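Local coordinates for protein SsRai1 (Scheffersomyces stipitis, PDB 5BTO) that removes NAD caps from RNA 5' ends, and hydrolyses triphosphate and methylguanosine-capped 5' ends, as a metal-dependent decapping nuclease, at residues M87-T92 against I112-L117; E105-D110 against K229-G234; Q142-S147 against E388-E393. All coordinates share one frame; numbering follows the deposited sequence.

Interaction 1 of 3, residues M87-T92 against I112-L117; sequences MKCLLT and ITYRGL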
ATOM      1  N   MET A  87      20.112  -4.059 -22.175  1.00 26.97           N
ATOM      2  CA  MET A  87      19.800  -5.461 -21.968  1.00 25.29           C
ATOM      3  C   MET A  87      20.530  -6.337 -22.996  1.00 24.73           C
ATOM      4  O   MET A  87      20.785  -7.509 -22.743  1.00 25.65           O
ATOM      5  CB  MET A  87      18.282  -5.688 -22.014  1.00 24.68           C
ATOM      6  CG  MET A  87      17.820  -7.113 -21.697  1.00 27.59           C
ATOM      7  SD  MET A  87      18.227  -7.735 -20.041  1.00 28.21           S
ATOM      8  CE  MET A  87      17.450  -6.510 -19.002  1.00 26.54           C
ATOM      9  N   LYS A  88      20.882  -5.760 -24.144  1.00 24.97           N
ATOM     10  CA  LYS A  88      21.496  -6.527 -25.225  1.00 26.94           C
ATOM     11  C   LYS A  88      22.821  -7.157 -24.802  1.00 25.39           C
ATOM     12  O   LYS A  88      23.055  -8.354 -25.015  1.00 25.78           O
ATOM     13  CB  LYS A  88      21.724  -5.644 -26.454  1.00 31.64           C
ATOM     14  CG  LYS A  88      20.465  -5.014 -27.013  1.00 36.33           C
ATOM     15  CD  LYS A  88      20.795  -4.082 -28.171  1.00 39.36           C
ATOM     16  CE  LYS A  88      19.537  -3.470 -28.758  1.00 41.40           C
ATOM     17  NZ  LYS A  88      18.762  -2.693 -27.748  1.00 41.99           N
ATOM     18  N   CYS A  89      23.699  -6.352 -24.215  1.00 24.20           N
ATOM     19  CA  CYS A  89      24.992  -6.872 -23.777  1.00 24.03           C
ATOM     20  C   CYS A  89      24.837  -7.868 -22.623  1.00 21.47           C
ATOM     21  O   CYS A  89      25.527  -8.887 -22.580  1.00 21.46           O
ATOM     22  CB  CYS A  89      25.989  -5.745 -23.438  1.00 27.30           C
ATOM     23  SG  CYS A  89      25.472  -4.519 -22.205  1.00 30.26           S
ATOM     24  N   LEU A  90      23.931  -7.579 -21.695  1.00 19.64           N
ATOM     25  CA  LEU A  90      23.631  -8.520 -20.622  1.00 17.66           C
ATOM     26  C   LEU A  90      23.175  -9.865 -21.201  1.00 19.31           C
ATOM     27  O   LEU A  90      23.634 -10.927 -20.771  1.00 19.98           O
ATOM     28  CB  LEU A  90      22.582  -7.942 -19.659  1.00 19.25           C
ATOM     29  CG  LEU A  90      22.111  -8.860 -18.528  1.00 18.81           C
ATOM     30  CD1 LEU A  90      23.312  -9.445 -17.767  1.00 19.71           C
ATOM     31  CD2 LEU A  90      21.156  -8.116 -17.574  1.00 17.94           C
ATOM     32  N   LEU A  91      22.272  -9.827 -22.173  1.00 19.88           N
ATOM     33  CA  LEU A  91      21.801 -11.074 -22.775  1.00 19.54           C
ATOM     34  C   LEU A  91      22.897 -11.792 -23.547  1.00 21.66           C
ATOM     35  O   LEU A  91      22.929 -13.019 -23.585  1.00 21.80           O
ATOM     36  CB  LEU A  91      20.603 -10.829 -23.690  1.00 21.35           C
ATOM     37  CG  LEU A  91      19.393 -10.327 -22.917  1.00 22.09           C
ATOM     38  CD1 LEU A  91      18.220 -10.140 -23.863  1.00 22.95           C
ATOM     39  CD2 LEU A  91      19.043 -11.290 -21.792  1.00 22.61           C
ATOM     40  N   THR A  92      23.786 -11.032 -24.173  1.00 21.31           N
ATOM     41  CA  THR A  92      24.920 -11.649 -24.861  1.00 22.49           C
ATOM     42  C   THR A  92      25.787 -12.415 -23.856  1.00 22.63           C
ATOM     43  O   THR A  92      26.161 -13.564 -24.086  1.00 22.19           O
ATOM     44  CB  THR A  92      25.765 -10.607 -25.619  1.00 22.95           C
ATOM     45  OG1 THR A  92      24.947  -9.954 -26.603  1.00 26.41           O
ATOM     46  CG2 THR A  92      26.960 -11.279 -26.318  1.00 23.05           C
ATOM     47  N   ILE A 112      15.522 -11.085 -14.390  1.00 14.41           N
ATOM     48  CA  ILE A 112      16.841 -10.747 -14.932  1.00 15.20           C
ATOM     49  C   ILE A 112      16.873  -9.235 -15.153  1.00 15.36           C
ATOM     50  O   ILE A 112      16.046  -8.704 -15.885  1.00 15.70           O
ATOM     51  CB  ILE A 112      17.085 -11.486 -16.269  1.00 16.80           C
ATOM     52  CG1 ILE A 112      17.226 -12.991 -16.016  1.00 17.35           C
ATOM     53  CG2 ILE A 112      18.321 -10.920 -17.008  1.00 17.65           C
ATOM     54  CD1 ILE A 112      17.065 -13.860 -17.263  1.00 22.29           C
ATOM     55  N   THR A 113      17.808  -8.531 -14.510  1.00 13.47           N
ATOM     56  CA  THR A 113      17.795  -7.080 -14.589  1.00 12.84           C
ATOM     57  C   THR A 113      19.118  -6.481 -14.146  1.00 12.82           C
ATOM     58  O   THR A 113      20.092  -7.208 -13.924  1.00 14.59           O
ATOM     59  CB  THR A 113      16.632  -6.507 -13.738  1.00 14.66           C
ATOM     60  OG1 THR A 113      16.449  -5.110 -14.012  1.00 16.17           O
ATOM     61  CG2 THR A 113      16.889  -6.723 -12.255  1.00 14.56           C
ATOM     62  N   TYR A 114      19.152  -5.157 -14.045  1.00 14.32           N
ATOM     63  CA  TYR A 114      20.343  -4.434 -13.598  1.00 13.12           C
ATOM     64  C   TYR A 114      20.196  -3.937 -12.157  1.00 13.21           C
ATOM     65  O   TYR A 114      19.128  -3.492 -11.729  1.00 13.91           O
ATOM     66  CB  TYR A 114      20.622  -3.235 -14.513  1.00 14.51           C
ATOM     67  CG  TYR A 114      21.415  -3.563 -15.756  1.00 16.79           C
ATOM     68  CD1 TYR A 114      22.801  -3.657 -15.714  1.00 17.23           C
ATOM     69  CD2 TYR A 114      20.787  -3.758 -16.973  1.00 20.79           C
ATOM     70  CE1 TYR A 114      23.528  -3.963 -16.845  1.00 19.90           C
ATOM     71  CE2 TYR A 114      21.514  -4.064 -18.117  1.00 20.19           C
ATOM     72  CZ  TYR A 114      22.885  -4.159 -18.047  1.00 20.69           C
ATOM     73  OH  TYR A 114      23.622  -4.464 -19.175  1.00 22.16           O
ATOM     74  N   ARG A 115      21.308  -3.955 -11.426  1.00 14.28           N
ATOM     75  CA  ARG A 115      21.337  -3.512 -10.040  1.00 17.34           C
ATOM     76  C   ARG A 115      20.817  -2.102  -9.862  1.00 16.00           C
ATOM     77  O   ARG A 115      20.120  -1.823  -8.898  1.00 16.94           O
ATOM     78  CB  ARG A 115      22.772  -3.565  -9.492  1.00 22.91           C
ATOM     79  CG  ARG A 115      22.975  -2.716  -8.231  1.00 30.01           C
ATOM     80  CD  ARG A 115      24.439  -2.429  -7.917  1.00 37.86           C
ATOM     81  NE  ARG A 115      25.058  -1.448  -8.806  1.00 38.39           N
ATOM     82  CZ  ARG A 115      26.341  -1.474  -9.153  1.00 40.48           C
ATOM     83  NH1 ARG A 115      27.133  -2.436  -8.694  1.00 40.85           N
ATOM     84  NH2 ARG A 115      26.833  -0.548  -9.964  1.00 42.28           N
ATOM     85  N   GLY A 116      21.180  -1.208 -10.780  1.00 14.64           N
ATOM     86  CA  GLY A 116      20.814   0.191 -10.646  1.00 15.94           C
ATOM     87  C   GLY A 116      19.306   0.377 -10.664  1.00 15.11           C
ATOM     88  O   GLY A 116      18.773   1.257  -9.992  1.00 15.54           O
ATOM     89  N   LEU A 117      18.615  -0.460 -11.427  1.00 14.07           N
ATOM     90  CA  LEU A 117      17.167  -0.335 -11.519  1.00 13.55           C
ATOM     91  C   LEU A 117      16.524  -0.802 -10.214  1.00 13.72           C
ATOM     92  O   LEU A 117      15.535  -0.225  -9.756  1.00 14.55           O
ATOM     93  CB  LEU A 117      16.629  -1.144 -12.702  1.00 14.23           C
ATOM     94  CG  LEU A 117      17.268  -0.793 -14.055  1.00 15.25           C
ATOM     95  CD1 LEU A 117      16.713  -1.680 -15.174  1.00 16.33           C
ATOM     96  CD2 LEU A 117      17.082   0.694 -14.383  1.00 15.92           C
TER
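The first turns of the helix that begins at Met-87 lie across strand 112-114, their axes 9.7 Å apart at closest approach and their chain directions 127° apart. Strand passes straight into helix at Tyr-114, the N-cap residue of helix 115-123, and no hydrogen bond joins the two segments.

The contact is carried by Leu-90, Ile-112 and Tyr-114. Leu-90 has CG anti to its backbone N (chi1 176°), which with chi2 brings CD2 to the strand, where it meets Ile-112 CG2 at 4.0 Å and the Thr-113 carbonyl oxygen. Leu-90 CD2 also lies over one face of the Tyr-114 ring, offset toward the rim, 4.1 Å from Tyr-114 CE2. Tyr-114 reaches the helix with its tip: OH sits 3.6 Å from Cys-89 SG and 3.7 Å from Leu-90 CB, and it is hydrogen-bonded to the carbonyl of Asp-86, just before the helix. Met-87, bent at chi2 and chi3, curls CE to 4.1 Å from Ile-112 O. An alanine in place of Tyr-114 would remove the ring that Leu-90 packs on and the hydroxyl's bond to Asp-86, and would probably loosen the start of helix 87-101 against the strand; Tyr-114, Arg-115 and Gly-116 bind substrate.

Strand 111-114 runs between strands 142-147 and 228-235, to which its backbone is hydrogen-bonded; Leu-90 also packs on Ala-233, and Leu-91 on Phe-144, so helix 87-101 packs against side chains of all three strands.

Interaction 2 of 3, residues E105-D110 against K229-G234; sequences EKVNVD and KMLLAG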
ATOM      1  N   GLU A 105      21.442 -25.034 -20.194  1.00 29.60           N
ATOM      2  CA  GLU A 105      20.119 -24.742 -19.655  1.00 31.97           C
ATOM      3  C   GLU A 105      20.025 -23.267 -19.260  1.00 31.16           C
ATOM      4  O   GLU A 105      21.039 -22.611 -18.997  1.00 29.43           O
ATOM      5  CB  GLU A 105      19.795 -25.641 -18.456  1.00 33.78           C
ATOM      6  CG  GLU A 105      19.962 -27.150 -18.698  1.00 35.92           C
ATOM      7  CD  GLU A 105      18.828 -27.785 -19.506  1.00 39.79           C
ATOM      8  OE1 GLU A 105      17.796 -27.123 -19.738  1.00 42.64           O
ATOM      9  OE2 GLU A 105      18.974 -28.961 -19.914  1.00 41.03           O
ATOM     10  N   LYS A 106      18.805 -22.746 -19.225  1.00 28.45           N
ATOM     11  CA  LYS A 106      18.597 -21.352 -18.842  1.00 25.89           C
ATOM     12  C   LYS A 106      18.945 -21.159 -17.372  1.00 24.88           C
ATOM     13  O   LYS A 106      18.777 -22.074 -16.566  1.00 25.18           O
ATOM     14  CB  LYS A 106      17.157 -20.914 -19.123  1.00 26.50           C
ATOM     15  CG  LYS A 106      16.111 -21.497 -18.177  1.00 27.50           C
ATOM     16  CD  LYS A 106      14.692 -21.093 -18.584  1.00 26.93           C
ATOM     17  CE  LYS A 106      13.660 -21.691 -17.640  1.00 26.74           C
ATOM     18  NZ  LYS A 106      12.262 -21.437 -18.106  1.00 27.88           N
ATOM     19  N   VAL A 107      19.433 -19.968 -17.028  1.00 23.71           N
ATOM     20  CA  VAL A 107      19.773 -19.655 -15.648  1.00 24.48           C
ATOM     21  C   VAL A 107      18.524 -19.782 -14.777  1.00 24.69           C
ATOM     22  O   VAL A 107      17.414 -19.419 -15.194  1.00 23.64           O
ATOM     23  CB  VAL A 107      20.395 -18.236 -15.528  1.00 25.53           C
ATOM     24  CG1 VAL A 107      19.397 -17.176 -15.986  1.00 23.65           C
ATOM     25  CG2 VAL A 107      20.851 -17.950 -14.100  1.00 28.75           C
ATOM     26  N   ASN A 108      18.711 -20.293 -13.564  1.00 23.73           N
ATOM     27  CA  ASN A 108      17.594 -20.596 -12.684  1.00 23.85           C
ATOM     28  C   ASN A 108      17.187 -19.407 -11.823  1.00 20.66           C
ATOM     29  O   ASN A 108      17.441 -19.394 -10.623  1.00 23.56           O
ATOM     30  CB  ASN A 108      17.930 -21.788 -11.794  1.00 28.81           C
ATOM     31  CG  ASN A 108      16.770 -22.203 -10.918  1.00 33.80           C
ATOM     32  OD1 ASN A 108      15.613 -22.175 -11.341  1.00 35.35           O
ATOM     33  ND2 ASN A 108      17.072 -22.575  -9.679  1.00 37.46           N
ATOM     34  N   VAL A 109      16.560 -18.415 -12.451  1.00 20.18           N
ATOM     35  CA  VAL A 109      16.029 -17.248 -11.740  1.00 17.41           C
ATOM     36  C   VAL A 109      14.662 -16.855 -12.277  1.00 17.74           C
ATOM     37  O   VAL A 109      14.242 -17.319 -13.345  1.00 19.52           O
ATOM     38  CB  VAL A 109      16.961 -16.018 -11.841  1.00 16.74           C
ATOM     39  CG1 VAL A 109      18.339 -16.335 -11.261  1.00 17.57           C
ATOM     40  CG2 VAL A 109      17.073 -15.533 -13.283  1.00 18.92           C
ATOM     41  N   ASP A 110      13.977 -15.993 -11.525  1.00 17.46           N
ATOM     42  CA  ASP A 110      12.669 -15.483 -11.914  1.00 17.76           C
ATOM     43  C   ASP A 110      12.776 -14.151 -12.639  1.00 16.83           C
ATOM     44  O   ASP A 110      11.945 -13.834 -13.493  1.00 17.49           O
ATOM     45  CB  ASP A 110      11.797 -15.291 -10.676  1.00 18.78           C
ATOM     46  CG  ASP A 110      11.579 -16.576  -9.913  1.00 21.36           C
ATOM     47  OD1 ASP A 110      10.983 -17.505 -10.497  1.00 22.68           O
ATOM     48  OD2 ASP A 110      11.986 -16.666  -8.733  1.00 23.08           O
ATOM     49  N   LYS A 229      13.940 -15.415  -7.042  1.00 15.27           N
ATOM     50  CA  LYS A 229      15.332 -15.572  -7.444  1.00 15.42           C
ATOM     51  C   LYS A 229      15.632 -14.552  -8.538  1.00 15.12           C
ATOM     52  O   LYS A 229      14.834 -14.359  -9.453  1.00 14.92           O
ATOM     53  CB  LYS A 229      15.584 -16.985  -7.974  1.00 20.67           C
ATOM     54  CG  LYS A 229      15.327 -18.086  -6.971  1.00 24.16           C
ATOM     55  CD  LYS A 229      15.657 -19.450  -7.581  1.00 30.82           C
ATOM     56  CE  LYS A 229      15.398 -20.585  -6.610  1.00 35.86           C
ATOM     57  NZ  LYS A 229      13.947 -20.735  -6.321  1.00 38.15           N
ATOM     58  N   MET A 230      16.772 -13.877  -8.441  1.00 14.59           N
ATOM     59  CA  MET A 230      17.067 -12.791  -9.369  1.00 14.15           C
ATOM     60  C   MET A 230      18.502 -12.842  -9.876  1.00 15.38           C
ATOM     61  O   MET A 230      19.414 -13.239  -9.153  1.00 16.49           O
ATOM     62  CB  MET A 230      16.799 -11.431  -8.696  1.00 14.38           C
ATOM     63  CG  MET A 230      15.358 -11.322  -8.197  1.00 18.49           C
ATOM     64  SD  MET A 230      15.028  -9.831  -7.241  1.00 22.35           S
ATOM     65  CE  MET A 230      15.020  -8.600  -8.534  1.00 18.23           C
ATOM     66  N   LEU A 231      18.680 -12.451 -11.132  1.00 13.12           N
ATOM     67  CA  LEU A 231      20.002 -12.258 -11.710  1.00 13.64           C
ATOM     68  C   LEU A 231      20.183 -10.747 -11.797  1.00 15.26           C
ATOM     69  O   LEU A 231      19.332 -10.051 -12.377  1.00 15.77           O
ATOM     70  CB  LEU A 231      20.070 -12.895 -13.105  1.00 16.72           C
ATOM     71  CG  LEU A 231      21.446 -13.023 -13.760  1.00 19.59           C
ATOM     72  CD1 LEU A 231      22.305 -14.032 -13.003  1.00 23.43           C
ATOM     73  CD2 LEU A 231      21.363 -13.433 -15.220  1.00 20.85           C
ATOM     74  N   LEU A 232      21.239 -10.224 -11.177  1.00 13.24           N
ATOM     75  CA  LEU A 232      21.489  -8.781 -11.213  1.00 13.18           C
ATOM     76  C   LEU A 232      22.856  -8.472 -11.804  1.00 13.33           C
ATOM     77  O   LEU A 232      23.873  -9.029 -11.362  1.00 14.50           O
ATOM     78  CB  LEU A 232      21.466  -8.169  -9.808  1.00 16.71           C
ATOM     79  CG  LEU A 232      20.225  -8.192  -8.937  1.00 19.90           C
ATOM     80  CD1 LEU A 232      20.466  -7.345  -7.670  1.00 17.74           C
ATOM     81  CD2 LEU A 232      19.065  -7.660  -9.738  1.00 21.47           C
ATOM     82  N   ALA A 233      22.893  -7.561 -12.766  1.00 14.15           N
ATOM     83  CA  ALA A 233      24.164  -7.099 -13.327  1.00 13.35           C
ATOM     84  C   ALA A 233      24.515  -5.736 -12.718  1.00 13.88           C
ATOM     85  O   ALA A 233      23.655  -4.852 -12.624  1.00 14.46           O
ATOM     86  CB  ALA A 233      24.060  -6.998 -14.837  1.00 14.76           C
ATOM     87  N   GLY A 234      25.769  -5.563 -12.306  1.00 14.10           N
ATOM     88  CA  GLY A 234      26.180  -4.311 -11.707  1.00 14.63           C
ATOM     89  C   GLY A 234      27.645  -3.983 -11.909  1.00 14.51           C
ATOM     90  O   GLY A 234      28.503  -4.856 -11.777  1.00 15.77           O
TER
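Two hydrogen bonds between Asp-110 and Lys-229 anchor loop 105-110, part of the link from helix 87-101 to strand 111-114, to the beginning of strand 228-235. The backbone N of Lys-229 donates to Asp-110 OD2 over 2.9 Å, almost straight at 175°; OD2 accepts with its anti lone pair. In return the backbone N of Asp-110 donates to Lys-229 O at 2.8 Å, in a more bent bond and from above the carbonyl plane. One aspartate thus grips both the N-H and the C=O of one strand residue. With chi1 at -60° CG sits beside the backbone N of Asp-110, and chi2 then turns OD2 to Lys-229. OD1 makes a salt bridge with Arg-353. Backbone pairing runs on into the sheet from Ile-111 to Lys-229 and Leu-231.

Around this clamp the Lys-229 side chain crosses the loop obliquely, extended as far as CE and bent at chi4. Its CD lies 3.5 Å from Asn-108 O, and CD and CE pass by Asn-108 ND2. Val-109 packs against the strand backbone: CB is 3.6 Å from Lys-229 O, CG1 faces the Met-230 carbonyl group, and CG2 touches Leu-231 CB at 4.0 Å. Val-107 CG1 meets Leu-231 CD2 at 4.3 Å, and both residues also contact Leu-94 of helix 87-101 and Ile-29 of strand 27-34. Asn-108, at the centre of an inverse gamma turn, joins the two valines.

Apolar packing by Val-107, Val-109 and Leu-231 thus adjoins the polar clamp, while the Lys-229 side chain is exposed. Lys-229 NZ, 5.1 Å from Asp-110 OD2, is not in contact with it, but with Arg-353 at the other oxygen, nearby positive charge would be expected to keep the carboxylate ionised.

Interaction 3 of 3, residues Q142-S147 against E388-E393; sequences QLFINS and EMLTSE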
ATOM      1  N   GLN A 142      10.419 -16.237 -17.366  1.00 19.43           N
ATOM      2  CA  GLN A 142      11.237 -15.297 -16.592  1.00 18.42           C
ATOM      3  C   GLN A 142      10.834 -13.858 -16.892  1.00 18.31           C
ATOM      4  O   GLN A 142      10.323 -13.566 -17.976  1.00 19.14           O
ATOM      5  CB  GLN A 142      12.722 -15.503 -16.925  1.00 19.38           C
ATOM      6  CG  GLN A 142      13.198 -16.910 -16.662  1.00 19.60           C
ATOM      7  CD  GLN A 142      14.641 -17.142 -17.069  1.00 21.02           C
ATOM      8  OE1 GLN A 142      15.097 -16.667 -18.112  1.00 19.73           O
ATOM      9  NE2 GLN A 142      15.371 -17.872 -16.236  1.00 25.09           N
ATOM     10  N   LEU A 143      11.040 -12.959 -15.931  1.00 17.66           N
ATOM     11  CA  LEU A 143      10.786 -11.540 -16.170  1.00 17.53           C
ATOM     12  C   LEU A 143      12.078 -10.799 -16.487  1.00 17.72           C
ATOM     13  O   LEU A 143      13.063 -10.926 -15.769  1.00 19.12           O
ATOM     14  CB  LEU A 143      10.115 -10.876 -14.963  1.00 18.02           C
ATOM     15  CG  LEU A 143       8.738 -11.383 -14.546  1.00 17.82           C
ATOM     16  CD1 LEU A 143       8.143 -10.440 -13.482  1.00 20.26           C
ATOM     17  CD2 LEU A 143       7.810 -11.501 -15.766  1.00 19.89           C
ATOM     18  N   PHE A 144      12.063 -10.030 -17.567  1.00 15.26           N
ATOM     19  CA  PHE A 144      13.199  -9.199 -17.952  1.00 16.28           C
ATOM     20  C   PHE A 144      12.828  -7.746 -17.706  1.00 15.47           C
ATOM     21  O   PHE A 144      11.759  -7.295 -18.132  1.00 16.41           O
ATOM     22  CB  PHE A 144      13.556  -9.441 -19.427  1.00 15.85           C
ATOM     23  CG  PHE A 144      13.997 -10.848 -19.715  1.00 17.03           C
ATOM     24  CD1 PHE A 144      13.068 -11.877 -19.812  1.00 17.16           C
ATOM     25  CD2 PHE A 144      15.337 -11.144 -19.887  1.00 17.71           C
ATOM     26  CE1 PHE A 144      13.465 -13.179 -20.070  1.00 17.22           C
ATOM     27  CE2 PHE A 144      15.748 -12.444 -20.146  1.00 19.35           C
ATOM     28  CZ  PHE A 144      14.815 -13.463 -20.231  1.00 18.77           C
ATOM     29  N   ILE A 145      13.681  -7.024 -16.980  1.00 13.25           N
ATOM     30  CA  ILE A 145      13.358  -5.651 -16.575  1.00 14.27           C
ATOM     31  C   ILE A 145      14.466  -4.695 -16.985  1.00 16.86           C
ATOM     32  O   ILE A 145      15.636  -4.917 -16.643  1.00 16.76           O
ATOM     33  CB  ILE A 145      13.161  -5.558 -15.047  1.00 14.74           C
ATOM     34  CG1 ILE A 145      12.071  -6.546 -14.596  1.00 16.24           C
ATOM     35  CG2 ILE A 145      12.813  -4.114 -14.621  1.00 14.92           C
ATOM     36  CD1 ILE A 145      11.771  -6.520 -13.108  1.00 17.32           C
ATOM     37  N   ASN A 146      14.114  -3.645 -17.725  1.00 17.58           N
ATOM     38  CA  ASN A 146      15.076  -2.593 -18.052  1.00 18.54           C
ATOM     39  C   ASN A 146      14.427  -1.227 -18.001  1.00 18.36           C
ATOM     40  O   ASN A 146      13.204  -1.115 -17.995  1.00 18.22           O
ATOM     41  CB  ASN A 146      15.708  -2.788 -19.437  1.00 19.98           C
ATOM     42  CG  ASN A 146      17.005  -1.979 -19.604  1.00 24.97           C
ATOM     43  OD1 ASN A 146      17.601  -1.527 -18.621  1.00 30.07           O
ATOM     44  ND2 ASN A 146      17.438  -1.793 -20.838  1.00 27.97           N
ATOM     45  N   SER A 147      15.245  -0.185 -17.974  1.00 17.75           N
ATOM     46  CA  SER A 147      14.733   1.163 -18.173  1.00 20.73           C
ATOM     47  C   SER A 147      14.276   1.314 -19.620  1.00 21.52           C
ATOM     48  O   SER A 147      14.661   0.532 -20.497  1.00 22.04           O
ATOM     49  CB  SER A 147      15.821   2.193 -17.873  1.00 24.24           C
ATOM     50  OG  SER A 147      17.012   1.893 -18.586  1.00 28.24           O
ATOM     51  N   GLU A 388      14.868  -4.074 -28.708  1.00 32.16           N
ATOM     52  CA  GLU A 388      15.278  -3.214 -27.593  1.00 31.95           C
ATOM     53  C   GLU A 388      15.624  -3.976 -26.314  1.00 29.19           C
ATOM     54  O   GLU A 388      16.644  -3.694 -25.685  1.00 31.12           O
ATOM     55  CB  GLU A 388      14.256  -2.103 -27.296  1.00 34.20           C
ATOM     56  CG  GLU A 388      14.609  -1.323 -26.011  1.00 39.91           C
ATOM     57  CD  GLU A 388      13.874   0.005 -25.858  1.00 43.48           C
ATOM     58  OE1 GLU A 388      13.445   0.576 -26.885  1.00 44.64           O
ATOM     59  OE2 GLU A 388      13.741   0.485 -24.704  1.00 42.65           O
ATOM     60  N   MET A 389      14.786  -4.936 -25.934  1.00 25.29           N
ATOM     61  CA  MET A 389      15.030  -5.745 -24.737  1.00 24.58           C
ATOM     62  C   MET A 389      15.596  -7.122 -25.098  1.00 23.59           C
ATOM     63  O   MET A 389      16.743  -7.439 -24.775  1.00 25.65           O
ATOM     64  CB  MET A 389      13.735  -5.901 -23.929  1.00 27.87           C
ATOM     65  CG  MET A 389      13.862  -6.741 -22.658  1.00 31.71           C
ATOM     66  SD  MET A 389      13.854  -5.758 -21.153  1.00 35.26           S
ATOM     67  CE  MET A 389      12.478  -4.656 -21.545  1.00 18.26           C
ATOM     68  N   LEU A 390      14.783  -7.940 -25.759  1.00 22.87           N
ATOM     69  CA  LEU A 390      15.230  -9.255 -26.210  1.00 22.35           C
ATOM     70  C   LEU A 390      15.969  -9.125 -27.532  1.00 25.31           C
ATOM     71  O   LEU A 390      15.588  -8.317 -28.392  1.00 27.61           O
ATOM     72  CB  LEU A 390      14.041 -10.209 -26.367  1.00 22.37           C
ATOM     73  CG  LEU A 390      13.173 -10.438 -25.127  1.00 22.85           C
ATOM     74  CD1 LEU A 390      12.026 -11.404 -25.427  1.00 25.05           C
ATOM     75  CD2 LEU A 390      13.998 -10.918 -23.941  1.00 23.82           C
ATOM     76  N   THR A 391      17.025  -9.917 -27.699  1.00 25.96           N
ATOM     77  CA  THR A 391      17.767  -9.932 -28.953  1.00 26.75           C
ATOM     78  C   THR A 391      17.426 -11.196 -29.731  1.00 27.84           C
ATOM     79  O   THR A 391      16.991 -12.192 -29.154  1.00 27.71           O
ATOM     80  CB  THR A 391      19.277  -9.903 -28.709  1.00 28.55           C
ATOM     81  OG1 THR A 391      19.679 -11.134 -28.095  1.00 28.50           O
ATOM     82  CG2 THR A 391      19.648  -8.734 -27.792  1.00 28.40           C
ATOM     83  N   SER A 392      17.625 -11.165 -31.040  1.00 29.42           N
ATOM     84  CA  SER A 392      17.348 -12.347 -31.853  1.00 32.52           C
ATOM     85  C   SER A 392      18.259 -13.505 -31.451  1.00 30.76           C
ATOM     86  O   SER A 392      17.831 -14.658 -31.418  1.00 30.18           O
ATOM     87  CB  SER A 392      17.465 -12.037 -33.348  1.00 36.66           C
ATOM     88  OG  SER A 392      18.761 -11.577 -33.689  1.00 41.37           O
ATOM     89  N   GLU A 393      19.509 -13.191 -31.124  1.00 28.27           N
ATOM     90  CA  GLU A 393      20.462 -14.217 -30.721  1.00 29.54           C
ATOM     91  C   GLU A 393      20.012 -14.910 -29.434  1.00 27.22           C
ATOM     92  O   GLU A 393      20.093 -16.129 -29.309  1.00 27.92           O
ATOM     93  CB  GLU A 393      21.863 -13.614 -30.539  1.00 31.66           C
ATOM     94  CG  GLU A 393      22.533 -13.158 -31.836  1.00 35.82           C
ATOM     95  CD  GLU A 393      22.014 -11.818 -32.358  1.00 40.15           C
ATOM     96  OE1 GLU A 393      21.264 -11.118 -31.635  1.00 37.68           O
ATOM     97  OE2 GLU A 393      22.371 -11.467 -33.507  1.00 45.49           O
TER
HETATM   98  O   HOH W   1      17.930  -2.560 -23.626  1.00 38.35           O
HETATM   99  O   HOH W   2      13.495  -1.220 -22.365  1.00 27.58           O
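Met-389 and Leu-390 press on strand 142-147 of the large sheet from the C-terminal loop between helices 378-388 and 392-400. Met-389 has CG anti to the backbone N (chi1 179°) and bends at chi2 and chi3, bringing SD to the strand. Met-389 SD lies 3.9 Å from Asn-146 CB and 4.1 Å from Phe-144 CB, across two strand residues whose side chains both leave the backbone toward the loop. Leu-390 places CD2 over the centre of the Phe-144 ring, 4.2 Å from the centroid and 8° off the normal, a CH-pi contact.

One water donates to Glu-388 O at 2.7 Å and accepts a weak bond from Asn-146 ND2; the firmer partner of that amide is Ser-85 O. A second donates to both Ser-147 O and Glu-388 OE2, the latter at 2.9 Å.

Farther out, Glu-388 OE1 is fixed by a salt bridge to Arg-383, and its OE2 accepts from Glu-149 N. Met-87 of helix 87-101 packs on both Met-389 and Asn-146.

The direct side-chain contact is thus largely apolar, and between the two segments the polar groups of Glu-388 are joined to the strand through water.

How the interactions relate
The three contacts cluster in the larger, ten-stranded mixed sheet of this PD-(D/E)XK-type nuclease, with centres 8 Å (interactions 1 and 3), 10 Å (1 and 2) and 13 Å (2 and 3) apart. Strand 111-114 lies between 142-147 and 228-235, parallel to both, so each contact uses one of three adjacent strands, interaction 2 also the loop leading into 111-114. Along the chain, interaction 1 closes before interaction 3 opens, whereas interaction 2 crosses both, its loop preceding strand 111-114 and its strand following 142-147. Residues distant in sequence, including the C-terminal 388-393, are thereby gathered around the strand-to-helix junction where Tyr-114, Arg-115 and Gly-116 bind substrate.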